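Local coordinates for uncharacterized NTF2-like protein (PDB 3FGY) that is of unknown function but has an NTF2-like, SnoaL-type fold whose relatives commonly bind small molecules in the pocket enclosed by the curved sheet, at residues G25-S30 against R49-L54; V65-P70 against G86-R91; F99-V104 against E119-L124. All blocks are in the same frame, centred on the assembly; numbering follows the deposited sequence. Where two conformers were deposited one is given.

Contact 1: G25-S30 against R49-L54; sequences GLLAVS and RGHAAL
H51 and L27 share one side-chain setting: in each, CG lies anti to the carbonyl carbon and beside the backbone N (chi1 -75° for H51, -61° for L27). From there the imidazole and the isobutyl group slide past each other in opposite directions. CD2 of L27 sits over one face of the H51 ring, 3.7 Å from its centroid and displaced toward the rim, so that CG of H51 is the ring atom closest to it. This is a CH-pi contact; CB of L27 lies beside the ring, 3.7 Å from ND1 of H51.

The edge of the same ring does polar work. NE2 of H51 donates to the carbonyl O of S30 at 2.9 Å, with an N-H...O angle of 150°. The oxygen lies in the ring plane, yet as seen from the carbonyl the donor stands above the peptide plane. A31 O takes a second, weak bond from NE2. Between the CH-pi contact on the face and the bonds at the edge, the rotation of the imidazole is well defined, and the bond to S30 O implies a hydrogen on NE2.

S30 turns its hydroxyl back into its own segment: OG donates to L26 O at 2.7 Å, which satisfies a buried polar group right where the chain leaves the helix. Deeper in, CD2 of L54 in its modelled copy meets CD2 of L26 tip to tip at 4.2 Å; L54 has two conformers, and both this touch and the tight one with L27 depend on that copy. Behind this pair, L26 rests on F14, A17 and M18 of helix 5-20.

The bonds from H51 therefore tie the start of helix 50-64 to the exit of helix 23-28, within the layer of helices that packs against the curved sheet in the NTF2-like cone.

Contact 2: V65-P70 against G86-R91; sequences VEISYP and GFATGR
R91 reaches alongside E66, both side chains pointing the same way. Its CB lies 3.8 Å from OE1 of E66; CG and CD then carry the chain outward, and a bend at chi3 (68°) brings NE back to OE1 at 3.1 Å. CZ follows at 3.5 Å, and NH2 ends 3.1 Å from the same oxygen in a weaker bond. One carboxylate oxygen thus takes both N-H groups of a salt bridge, with the carboxylate and guanidinium planes 58° apart. OE2 of E66 has a further cationic partner in K93.

Under this bridge, E66 and R91 form an antiparallel hydrogen-bonded pair: E66 N to R91 O is 2.9 Å and straight. S68 and T89 repeat the pattern, while I67 faces G90 in a non-hydrogen-bonded pair. In one of its two conformers, CD1 of I67 touches CB of A88 at 3.7 Å. Farther along, CG of P70 meets the edge of the F87 ring at 3.8 Å.

Strand 65-78 is the outermost strand of the sheet within this chain and follows directly from helix 50-64; strand 81-92 separates it from strand 98-110, where E100, D102 and W103 pack against F87, A88 and T89.

Contact 3: F99-V104 against E119-L124; sequences FEDDWV and EYIDTL
V104 and Y120 form an antiparallel hydrogen-bonded pair in the hairpin of strands 98-110 and 113-120, part of the curved sheet of the NTF2-like fold. V104 N donates to Y120 O at 3.0 Å and Y120 N returns the bond to V104 O. Beyond this pair the ladder gives way: the CA-H of W103 points at Y120 O, and past I121 the second segment turns off into helix 123-129. D122 is the centre of an inverse gamma turn, closed by a weak bond from T123 N to I121 O.

A side chain takes over where the strand pairing stops. D101 has CG anti to the backbone N (chi1 -168°), and its OD1 accepts D122 N at 2.8 Å in a nearly straight bond (167°), met on the syn side and 20° out of the carboxylate plane. The other oxygen, OD2, lies 3.4 Å from CB of I121 and also comes close to an unidentified ligand, the nature of that pair being undecided. CG2 of I121 continues to CB of W103 at 3.9 Å, an apolar touch beside the buried carboxylate. Toward the interior, E119 accepts from the indole N-H of W36 through OE2, while OE1 is hydrogen-bonded to the same ligand, probably from the crystallisation liquor; its place is consistent with the pocket of NTF2-like folds.

D122 occupies the N-cap position, its OD1 bonded to A125 N. That oxygen also takes part in a hydrogen bond with T123 OG1 of the second subunit, and the same bond recurs with the subunits exchanged, so the start of this helix belongs to the dimer interface. D122 OD2 turns to solvent molecules: one water donates to it at 2.8 Å and also to E100 O at 3.2 Å, and a second water donates to it at 3.0 Å.

From the N terminus, the chain leaves helix 23-28, lays down strands 34-38 and 46-49 and comes back at helix 50-64, where contact 1 closes the loop. That helix runs straight into strand 65-78, and contact 2 closes the hairpin it makes with strand 81-92. Contact 3 then closes the next hairpin, strands 98-110 and 113-120, at the start of helix 123-129. The three follow in series; none nests or crosses. Contacts 2 and 3 share the sheet and join directly through A88 O to D101 N and G90 N to F99 O, whereas contact 1 lies across the chain's centre, its own centre about 22 Å from that of contact 2.

Contact 1: G25-S30 against R49-L54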
ATOM      1  N   GLY A  25     -27.166   1.119  -2.527  1.00 53.29           N
ATOM      2  CA  GLY A  25     -26.279   1.176  -3.693  1.00 53.31           C
ATOM      3  C   GLY A  25     -24.880   0.635  -3.423  1.00 52.52           C
ATOM      4  O   GLY A  25     -24.350  -0.146  -4.219  1.00 51.67           O
ATOM      5  N   LEU A  26     -24.293   1.055  -2.302  1.00 51.75           N
ATOM      6  CA  LEU A  26     -22.980   0.573  -1.844  1.00 51.32           C
ATOM      7  C   LEU A  26     -22.920  -0.946  -1.659  1.00 49.78           C
ATOM      8  O   LEU A  26     -21.911  -1.581  -1.989  1.00 49.39           O
ATOM      9  CB  LEU A  26     -22.609   1.234  -0.515  1.00 51.14           C
ATOM     10  CG  LEU A  26     -21.313   0.759   0.152  1.00 52.14           C
ATOM     11  CD1 LEU A  26     -20.103   1.348  -0.544  1.00 51.66           C
ATOM     12  CD2 LEU A  26     -21.321   1.130   1.618  1.00 52.38           C
ATOM     13  N   LEU A  27     -23.986  -1.512  -1.100  1.00 47.50           N
ATOM     14  CA  LEU A  27     -24.094  -2.950  -0.931  1.00 45.92           C
ATOM     15  C   LEU A  27     -24.464  -3.598  -2.252  1.00 43.93           C
ATOM     16  O   LEU A  27     -24.234  -4.787  -2.443  1.00 44.71           O
ATOM     17  CB  LEU A  27     -25.145  -3.299   0.126  1.00 47.12           C
ATOM     18  CG  LEU A  27     -24.900  -2.778   1.547  1.00 47.38           C
ATOM     19  CD1 LEU A  27     -26.105  -3.075   2.424  1.00 51.17           C
ATOM     20  CD2 LEU A  27     -23.636  -3.366   2.151  1.00 47.78           C
ATOM     21  N   ALA A  28     -25.061  -2.821  -3.155  1.00 41.90           N
ATOM     22  CA  ALA A  28     -25.417  -3.316  -4.486  1.00 38.96           C
ATOM     23  C   ALA A  28     -24.174  -3.655  -5.309  1.00 34.62           C
ATOM     24  O   ALA A  28     -24.251  -4.470  -6.226  1.00 35.65           O
ATOM     25  CB  ALA A  28     -26.287  -2.305  -5.230  1.00 40.46           C
ATOM     26  N   VAL A  29     -23.040  -3.035  -4.979  1.00 30.43           N
ATOM     27  CA  VAL A  29     -21.768  -3.354  -5.630  1.00 25.46           C
ATOM     28  C   VAL A  29     -20.801  -4.110  -4.707  1.00 23.33           C
ATOM     29  O   VAL A  29     -19.610  -4.205  -5.007  1.00 24.89           O
ATOM     30  CB  VAL A  29     -21.070  -2.081  -6.189  1.00 24.81           C
ATOM     31  CG1 VAL A  29     -21.962  -1.405  -7.237  1.00 28.99           C
ATOM     32  CG2 VAL A  29     -20.671  -1.110  -5.079  1.00 27.33           C
ATOM     33  N   SER A  30     -21.322  -4.643  -3.597  1.00 21.50           N
ATOM     34  CA  SER A  30     -20.544  -5.341  -2.562  1.00 19.54           C
ATOM     35  C   SER A  30     -20.953  -6.804  -2.499  1.00 18.62           C
ATOM     36  O   SER A  30     -22.152  -7.115  -2.370  1.00 20.73           O
ATOM     37  CB  SER A  30     -20.779  -4.704  -1.200  1.00 18.97           C
ATOM     38  OG  SER A  30     -20.131  -3.439  -1.113  1.00 25.06           O
ATOM     39  N   ARG A  49     -16.258  -8.385   7.792  1.00 16.49           N
ATOM     40  CA  ARG A  49     -16.821  -9.385   6.870  1.00 17.28           C
ATOM     41  C   ARG A  49     -18.323  -9.255   6.729  1.00 14.74           C
ATOM     42  O   ARG A  49     -19.046  -9.309   7.723  1.00 16.49           O
ATOM     43  CB  ARG A  49     -16.622 -10.781   7.419  1.00 19.14           C
ATOM     44  CG  ARG A  49     -15.274 -11.247   7.442  1.00 22.94           C
ATOM     45  CD  ARG A  49     -15.279 -12.745   7.769  1.00 19.53           C
ATOM     46  NE  ARG A  49     -13.892 -13.049   7.907  1.00 18.45           N
ATOM     47  CZ  ARG A  49     -13.219 -12.959   9.041  1.00 21.18           C
ATOM     48  NH1 ARG A  49     -13.850 -12.719  10.174  1.00 20.41           N
ATOM     49  NH2 ARG A  49     -11.917 -13.190   9.031  1.00 24.97           N
ATOM     50  N   GLY A  50     -18.803  -9.147   5.489  1.00 15.87           N
ATOM     51  CA  GLY A  50     -20.238  -9.142   5.235  1.00 15.72           C
ATOM     52  C   GLY A  50     -20.863  -7.766   5.298  1.00 16.02           C
ATOM     53  O   GLY A  50     -20.249  -6.806   5.751  1.00 16.57           O
ATOM     54  N   HIS A  51     -22.094  -7.680   4.810  1.00 17.70           N
ATOM     55  CA  HIS A  51     -22.766  -6.394   4.659  1.00 15.00           C
ATOM     56  C   HIS A  51     -23.023  -5.658   5.965  1.00 15.23           C
ATOM     57  O   HIS A  51     -22.850  -4.446   6.038  1.00 17.09           O
ATOM     58  CB  HIS A  51     -24.081  -6.577   3.896  1.00 14.85           C
ATOM     59  CG  HIS A  51     -23.910  -6.793   2.423  1.00 18.91           C
ATOM     60  ND1 HIS A  51     -24.973  -6.746   1.542  1.00 27.81           N
ATOM     61  CD2 HIS A  51     -22.813  -7.066   1.674  1.00 20.58           C
ATOM     62  CE1 HIS A  51     -24.532  -6.966   0.314  1.00 24.70           C
ATOM     63  NE2 HIS A  51     -23.227  -7.170   0.367  1.00 22.53           N
ATOM     64  N   ALA A  52     -23.434  -6.373   7.007  1.00 17.42           N
ATOM     65  CA  ALA A  52     -23.668  -5.734   8.294  1.00 16.87           C
ATOM     66  C   ALA A  52     -22.379  -5.111   8.835  1.00 14.49           C
ATOM     67  O   ALA A  52     -22.397  -3.971   9.304  1.00 14.50           O
ATOM     68  CB  ALA A  52     -24.253  -6.719   9.293  1.00 16.38           C
ATOM     69  N   ALA A  53     -21.273  -5.854   8.762  1.00 15.89           N
ATOM     70  CA  ALA A  53     -19.982  -5.376   9.220  1.00 17.21           C
ATOM     71  C   ALA A  53     -19.548  -4.167   8.410  1.00 15.34           C
ATOM     72  O   ALA A  53     -18.960  -3.237   8.962  1.00 16.45           O
ATOM     73  CB  ALA A  53     -18.930  -6.472   9.163  1.00 18.34           C
ATOM     74  N   LEU A  54     -19.820  -4.182   7.104  1.00 15.23           N
ATOM     75  CA  LEU A  54     -19.495  -3.061   6.200  0.50 14.91           C
ATOM     76  C   LEU A  54     -20.205  -1.805   6.678  1.00 15.64           C
ATOM     77  O   LEU A  54     -19.618  -0.739   6.796  1.00 15.16           O
ATOM     78  CB  LEU A  54     -19.919  -3.388   4.757  0.50 14.46           C
ATOM     79  CG  LEU A  54     -19.756  -2.321   3.659  0.50 16.53           C
ATOM     80  CD1 LEU A  54     -18.313  -1.903   3.520  0.50 15.73           C
ATOM     81  CD2 LEU A  54     -20.296  -2.848   2.331  0.50 14.63           C
TER

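Contact 2: V65-P70 against G86-R91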
ATOM      1  N   VAL A  65     -13.652   9.730  12.996  1.00 18.09           N
ATOM      2  CA  VAL A  65     -12.632  10.431  12.215  1.00 19.70           C
ATOM      3  C   VAL A  65     -13.258  11.324  11.156  1.00 19.29           C
ATOM      4  O   VAL A  65     -14.323  11.016  10.598  1.00 20.11           O
ATOM      5  CB  VAL A  65     -11.612   9.460  11.581  1.00 19.62           C
ATOM      6  CG1 VAL A  65     -12.220   8.659  10.442  1.00 25.07           C
ATOM      7  CG2 VAL A  65     -10.400  10.223  11.060  1.00 25.52           C
ATOM      8  N   GLU A  66     -12.608  12.470  10.938  1.00 19.18           N
ATOM      9  CA  GLU A  66     -12.908  13.386   9.856  1.00 20.31           C
ATOM     10  C   GLU A  66     -11.819  13.138   8.829  1.00 22.33           C
ATOM     11  O   GLU A  66     -10.634  13.169   9.176  1.00 21.46           O
ATOM     12  CB  GLU A  66     -12.854  14.825  10.362  1.00 20.23           C
ATOM     13  CG  GLU A  66     -13.973  15.178  11.354  1.00 24.01           C
ATOM     14  CD  GLU A  66     -13.711  16.426  12.175  1.00 26.60           C
ATOM     15  OE1 GLU A  66     -12.683  17.087  11.957  1.00 27.40           O
ATOM     16  OE2 GLU A  66     -14.559  16.760  13.050  1.00 26.23           O
ATOM     17  N   ILE A  67     -12.204  12.823   7.596  1.00 22.85           N
ATOM     18  CA  ILE A  67     -11.228  12.501   6.578  0.50 22.72           C
ATOM     19  C   ILE A  67     -11.510  13.288   5.299  1.00 22.78           C
ATOM     20  O   ILE A  67     -12.673  13.474   4.889  1.00 24.33           O
ATOM     21  CB  ILE A  67     -11.135  10.979   6.333  0.50 23.89           C
ATOM     22  CG1 ILE A  67      -9.925  10.652   5.452  0.50 23.38           C
ATOM     23  CG2 ILE A  67     -12.451  10.443   5.758  0.50 22.18           C
ATOM     24  CD1 ILE A  67      -9.630   9.177   5.337  0.50 24.92           C
ATOM     25  N   SER A  68     -10.434  13.781   4.703  1.00 19.44           N
ATOM     26  CA  SER A  68     -10.474  14.588   3.482  0.70 20.61           C
ATOM     27  C   SER A  68      -9.505  14.001   2.475  1.00 18.40           C
ATOM     28  O   SER A  68      -8.408  13.608   2.838  1.00 18.41           O
ATOM     29  CB  SER A  68     -10.021  16.031   3.766  0.70 21.93           C
ATOM     30  OG  SER A  68     -10.915  16.714   4.619  0.70 22.31           O
ATOM     31  N   TYR A  69      -9.880  14.022   1.205  1.00 19.75           N
ATOM     32  CA  TYR A  69      -9.021  13.572   0.132  1.00 21.16           C
ATOM     33  C   TYR A  69      -8.786  14.794  -0.760  1.00 20.12           C
ATOM     34  O   TYR A  69      -9.710  15.205  -1.479  1.00 22.14           O
ATOM     35  CB  TYR A  69      -9.724  12.428  -0.631  1.00 25.66           C
ATOM     36  CG  TYR A  69     -10.236  11.328   0.294  1.00 29.96           C
ATOM     37  CD1 TYR A  69      -9.405  10.276   0.699  1.00 27.24           C
ATOM     38  CD2 TYR A  69     -11.533  11.378   0.812  1.00 29.39           C
ATOM     39  CE1 TYR A  69      -9.872   9.274   1.565  1.00 27.97           C
ATOM     40  CE2 TYR A  69     -12.020  10.386   1.682  1.00 29.45           C
ATOM     41  CZ  TYR A  69     -11.182   9.341   2.066  1.00 31.50           C
ATOM     42  OH  TYR A  69     -11.680   8.367   2.929  1.00 36.47           O
ATOM     43  N   PRO A  70      -7.617  15.455  -0.629  1.00 19.23           N
ATOM     44  CA  PRO A  70      -7.413  16.703  -1.391  1.00 20.06           C
ATOM     45  C   PRO A  70      -7.451  16.542  -2.916  1.00 20.61           C
ATOM     46  O   PRO A  70      -7.877  17.472  -3.606  1.00 19.63           O
ATOM     47  CB  PRO A  70      -6.027  17.206  -0.947  1.00 22.09           C
ATOM     48  CG  PRO A  70      -5.486  16.207   0.019  1.00 25.77           C
ATOM     49  CD  PRO A  70      -6.481  15.124   0.263  1.00 20.75           C
ATOM     50  N   GLY A  86      -3.907   6.686  -3.112  1.00 14.61           N
ATOM     51  CA  GLY A  86      -4.364   8.015  -2.742  1.00 18.24           C
ATOM     52  C   GLY A  86      -3.708   8.590  -1.515  1.00 18.17           C
ATOM     53  O   GLY A  86      -2.760   8.027  -0.973  1.00 15.09           O
ATOM     54  N   PHE A  87      -4.240   9.727  -1.100  1.00 17.84           N
ATOM     55  CA  PHE A  87      -3.676  10.495   0.008  1.00 18.10           C
ATOM     56  C   PHE A  87      -4.837  11.153   0.732  1.00 18.96           C
ATOM     57  O   PHE A  87      -5.780  11.641   0.104  1.00 19.23           O
ATOM     58  CB  PHE A  87      -2.652  11.506  -0.507  1.00 18.69           C
ATOM     59  CG  PHE A  87      -2.145  12.456   0.543  1.00 21.99           C
ATOM     60  CD1 PHE A  87      -1.095  12.114   1.374  1.00 21.96           C
ATOM     61  CD2 PHE A  87      -2.729  13.693   0.688  1.00 22.87           C
ATOM     62  CE1 PHE A  87      -0.637  13.015   2.356  1.00 19.25           C
ATOM     63  CE2 PHE A  87      -2.297  14.570   1.646  1.00 23.03           C
ATOM     64  CZ  PHE A  87      -1.249  14.237   2.481  1.00 19.54           C
ATOM     65  N   ALA A  88      -4.794  11.103   2.056  1.00 16.43           N
ATOM     66  CA  ALA A  88      -5.814  11.696   2.906  1.00 16.99           C
ATOM     67  C   ALA A  88      -5.194  12.557   3.966  1.00 15.43           C
ATOM     68  O   ALA A  88      -4.064  12.304   4.404  1.00 17.43           O
ATOM     69  CB  ALA A  88      -6.666  10.609   3.612  1.00 16.98           C
ATOM     70  N   THR A  89      -5.959  13.553   4.393  1.00 15.91           N
ATOM     71  CA  THR A  89      -5.677  14.265   5.618  1.00 15.54           C
ATOM     72  C   THR A  89      -6.870  14.052   6.554  1.00 15.69           C
ATOM     73  O   THR A  89      -8.010  13.846   6.111  1.00 15.57           O
ATOM     74  CB  THR A  89      -5.432  15.754   5.378  1.00 16.41           C
ATOM     75  OG1 THR A  89      -6.595  16.347   4.800  1.00 17.04           O
ATOM     76  CG2 THR A  89      -4.237  15.962   4.448  1.00 21.12           C
ATOM     77  N   GLY A  90      -6.630  14.031   7.851  1.00 13.78           N
ATOM     78  CA  GLY A  90      -7.708  13.794   8.770  1.00 16.53           C
ATOM     79  C   GLY A  90      -7.516  14.317  10.171  1.00 17.38           C
ATOM     80  O   GLY A  90      -6.453  14.821  10.530  1.00 15.57           O
ATOM     81  N   ARG A  91      -8.571  14.177  10.957  1.00 16.35           N
ATOM     82  CA  ARG A  91      -8.560  14.517  12.354  1.00 15.94           C
ATOM     83  C   ARG A  91      -9.385  13.509  13.132  1.00 18.04           C
ATOM     84  O   ARG A  91     -10.481  13.128  12.721  1.00 18.72           O
ATOM     85  CB  ARG A  91      -9.071  15.921  12.560  1.00 18.02           C
ATOM     86  CG  ARG A  91      -8.949  16.406  14.000  1.00 16.02           C
ATOM     87  CD  ARG A  91      -9.106  17.924  14.047  1.00 20.68           C
ATOM     88  NE  ARG A  91     -10.473  18.329  13.698  1.00 18.66           N
ATOM     89  CZ  ARG A  91     -10.899  19.597  13.568  1.00 30.00           C
ATOM     90  NH1 ARG A  91     -10.093  20.643  13.764  1.00 25.69           N
ATOM     91  NH2 ARG A  91     -12.166  19.825  13.247  1.00 31.46           N
TER

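Contact 3: F99-V104 against E119-L124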
ATOM      1  N   PHE A  99      -3.669  13.966  11.169  1.00 13.10           N
ATOM      2  CA  PHE A  99      -2.742  13.105  10.475  1.00 14.82           C
ATOM      3  C   PHE A  99      -2.860  13.292   8.982  1.00 13.41           C
ATOM      4  O   PHE A  99      -3.827  13.870   8.483  1.00 13.59           O
ATOM      5  CB  PHE A  99      -2.998  11.632  10.823  1.00 15.89           C
ATOM      6  CG  PHE A  99      -4.357  11.146  10.418  1.00 16.22           C
ATOM      7  CD1 PHE A  99      -4.563  10.593   9.163  1.00 18.33           C
ATOM      8  CD2 PHE A  99      -5.418  11.271  11.282  1.00 16.07           C
ATOM      9  CE1 PHE A  99      -5.819  10.160   8.776  1.00 18.37           C
ATOM     10  CE2 PHE A  99      -6.672  10.815  10.922  1.00 18.82           C
ATOM     11  CZ  PHE A  99      -6.879  10.281   9.663  1.00 21.66           C
ATOM     12  N   GLU A 100      -1.831  12.789   8.298  1.00 16.37           N
ATOM     13  CA  GLU A 100      -1.888  12.649   6.853  0.50 18.49           C
ATOM     14  C   GLU A 100      -1.544  11.164   6.571  1.00 20.87           C
ATOM     15  O   GLU A 100      -0.905  10.484   7.398  1.00 24.99           O
ATOM     16  CB  GLU A 100      -1.032  13.743   6.157  0.50 19.85           C
ATOM     17  CG  GLU A 100      -1.414  15.156   6.705  0.50 17.77           C
ATOM     18  CD  GLU A 100      -1.030  16.424   5.891  0.50 17.03           C
ATOM     19  OE1 GLU A 100      -0.049  16.442   5.138  0.50 19.93           O
ATOM     20  OE2 GLU A 100      -1.731  17.445   6.065  0.50 16.09           O
ATOM     21  N   ASP A 101      -2.039  10.622   5.471  1.00 17.36           N
ATOM     22  CA  ASP A 101      -1.919   9.173   5.218  1.00 20.26           C
ATOM     23  C   ASP A 101      -1.796   9.006   3.719  1.00 20.12           C
ATOM     24  O   ASP A 101      -2.692   9.424   2.997  1.00 20.96           O
ATOM     25  CB  ASP A 101      -3.169   8.413   5.728  1.00 15.38           C
ATOM     26  CG  ASP A 101      -2.990   6.872   5.752  1.00 21.24           C
ATOM     27  OD1 ASP A 101      -1.850   6.406   5.830  1.00 19.66           O
ATOM     28  OD2 ASP A 101      -4.010   6.133   5.681  1.00 25.36           O
ATOM     29  N   ASP A 102      -0.660   8.473   3.274  1.00 19.36           N
ATOM     30  CA  ASP A 102      -0.523   7.911   1.915  1.00 17.12           C
ATOM     31  C   ASP A 102      -0.978   6.466   1.984  1.00 16.23           C
ATOM     32  O   ASP A 102      -0.487   5.676   2.804  1.00 18.69           O
ATOM     33  CB  ASP A 102       0.898   7.997   1.384  1.00 18.62           C
ATOM     34  CG  ASP A 102       1.195   9.366   0.809  1.00 18.22           C
ATOM     35  OD1 ASP A 102       0.880   9.607  -0.360  1.00 19.18           O
ATOM     36  OD2 ASP A 102       1.724  10.200   1.556  1.00 22.29           O
ATOM     37  N   TRP A 103      -1.956   6.115   1.156  1.00 14.83           N
ATOM     38  CA  TRP A 103      -2.587   4.821   1.239  1.00 15.94           C
ATOM     39  C   TRP A 103      -2.771   4.105  -0.105  1.00 15.01           C
ATOM     40  O   TRP A 103      -2.855   4.734  -1.169  1.00 15.49           O
ATOM     41  CB  TRP A 103      -3.948   4.943   1.937  1.00 17.56           C
ATOM     42  CG  TRP A 103      -4.843   6.016   1.383  1.00 17.58           C
ATOM     43  CD1 TRP A 103      -5.007   7.294   1.859  1.00 18.33           C
ATOM     44  CD2 TRP A 103      -5.732   5.904   0.243  1.00 17.67           C
ATOM     45  NE1 TRP A 103      -5.927   7.979   1.085  1.00 19.81           N
ATOM     46  CE2 TRP A 103      -6.392   7.146   0.101  1.00 22.17           C
ATOM     47  CE3 TRP A 103      -6.030   4.879  -0.657  1.00 16.47           C
ATOM     48  CZ2 TRP A 103      -7.339   7.391  -0.912  1.00 23.71           C
ATOM     49  CZ3 TRP A 103      -6.999   5.122  -1.668  1.00 19.51           C
ATOM     50  CH2 TRP A 103      -7.623   6.370  -1.785  1.00 18.18           C
ATOM     51  N   VAL A 104      -2.877   2.781  -0.024  1.00 15.15           N
ATOM     52  CA  VAL A 104      -3.346   1.966  -1.133  1.00 15.17           C
ATOM     53  C   VAL A 104      -4.486   1.069  -0.651  1.00 14.78           C
ATOM     54  O   VAL A 104      -4.405   0.434   0.399  1.00 14.97           O
ATOM     55  CB  VAL A 104      -2.204   1.098  -1.713  1.00 16.35           C
ATOM     56  CG1 VAL A 104      -2.744   0.068  -2.759  1.00 17.58           C
ATOM     57  CG2 VAL A 104      -1.099   1.994  -2.310  1.00 15.28           C
ATOM     58  N   GLU A 119      -6.391  -2.626   2.980  1.00 14.71           N
ATOM     59  CA  GLU A 119      -5.738  -1.340   3.052  1.00 14.96           C
ATOM     60  C   GLU A 119      -4.261  -1.454   3.471  1.00 14.04           C
ATOM     61  O   GLU A 119      -3.897  -2.243   4.351  1.00 14.38           O
ATOM     62  CB  GLU A 119      -6.431  -0.419   4.060  1.00 16.58           C
ATOM     63  CG  GLU A 119      -7.913  -0.259   3.893  1.00 18.15           C
ATOM     64  CD  GLU A 119      -8.483   0.856   4.778  1.00 17.62           C
ATOM     65  OE1 GLU A 119      -7.680   1.612   5.418  1.00 26.72           O
ATOM     66  OE2 GLU A 119      -9.721   0.974   4.835  1.00 16.54           O
ATOM     67  N   TYR A 120      -3.464  -0.575   2.872  1.00 14.66           N
ATOM     68  CA  TYR A 120      -2.072  -0.378   3.214  1.00 15.19           C
ATOM     69  C   TYR A 120      -1.969   1.116   3.572  1.00 14.11           C
ATOM     70  O   TYR A 120      -2.150   1.969   2.724  1.00 13.95           O
ATOM     71  CB  TYR A 120      -1.163  -0.751   2.061  1.00 14.17           C
ATOM     72  CG  TYR A 120      -1.293  -2.199   1.623  1.00 13.44           C
ATOM     73  CD1 TYR A 120      -2.358  -2.598   0.810  1.00 16.82           C
ATOM     74  CD2 TYR A 120      -0.354  -3.170   1.974  1.00 14.57           C
ATOM     75  CE1 TYR A 120      -2.477  -3.916   0.372  1.00 15.37           C
ATOM     76  CE2 TYR A 120      -0.478  -4.483   1.538  1.00 15.43           C
ATOM     77  CZ  TYR A 120      -1.531  -4.868   0.754  1.00 13.88           C
ATOM     78  OH  TYR A 120      -1.668  -6.175   0.283  1.00 15.71           O
ATOM     79  N   ILE A 121      -1.694   1.388   4.849  1.00 14.92           N
ATOM     80  CA  ILE A 121      -1.795   2.713   5.424  1.00 14.82           C
ATOM     81  C   ILE A 121      -0.631   2.970   6.389  1.00 15.06           C
ATOM     82  O   ILE A 121       0.151   2.070   6.702  1.00 14.36           O
ATOM     83  CB  ILE A 121      -3.159   2.883   6.158  1.00 16.44           C
ATOM     84  CG1 ILE A 121      -3.245   1.925   7.346  1.00 19.26           C
ATOM     85  CG2 ILE A 121      -4.341   2.731   5.146  1.00 16.84           C
ATOM     86  CD1 ILE A 121      -4.554   2.017   8.066  1.00 20.13           C
ATOM     87  N   ASP A 122      -0.505   4.213   6.846  1.00 14.36           N
ATOM     88  CA  ASP A 122       0.498   4.570   7.853  1.00 14.26           C
ATOM     89  C   ASP A 122      -0.024   4.193   9.233  1.00 12.55           C
ATOM     90  O   ASP A 122      -0.585   5.009   9.961  1.00 14.80           O
ATOM     91  CB  ASP A 122       0.826   6.068   7.775  1.00 14.52           C
ATOM     92  CG  ASP A 122       2.119   6.434   8.478  1.00 17.08           C
ATOM     93  OD1 ASP A 122       2.564   5.687   9.387  1.00 16.02           O
ATOM     94  OD2 ASP A 122       2.685   7.505   8.115  1.00 17.61           O
ATOM     95  N   THR A 123       0.153   2.911   9.571  1.00 13.01           N
ATOM     96  CA  THR A 123      -0.397   2.392  10.830  1.00 12.80           C
ATOM     97  C   THR A 123       0.204   3.070  12.085  1.00 13.15           C
ATOM     98  O   THR A 123      -0.469   3.244  13.100  1.00 14.83           O
ATOM     99  CB  THR A 123      -0.252   0.851  10.891  1.00 13.58           C
ATOM    100  OG1 THR A 123       1.096   0.480  10.630  1.00 15.05           O
ATOM    101  CG2 THR A 123      -1.154   0.115   9.915  1.00 14.65           C
ATOM    102  N   LEU A 124       1.485   3.405  12.049  1.00 14.27           N
ATOM    103  CA  LEU A 124       2.101   4.150  13.163  1.00 15.51           C
ATOM    104  C   LEU A 124       1.409   5.493  13.371  1.00 14.30           C
ATOM    105  O   LEU A 124       1.062   5.860  14.469  1.00 13.65           O
ATOM    106  CB  LEU A 124       3.590   4.354  12.888  1.00 14.65           C
ATOM    107  CG  LEU A 124       4.350   5.130  13.966  1.00 13.82           C
ATOM    108  CD1 LEU A 124       4.183   4.498  15.371  1.00 15.22           C
ATOM    109  CD2 LEU A 124       5.803   5.289  13.614  1.00 14.73           C
TER
HETATM  110  O   HOH W   1       2.056  10.233   8.444  1.00 20.74           O
HETATM  111  O   HOH W   2       2.044   7.897   5.212  1.00 17.95           O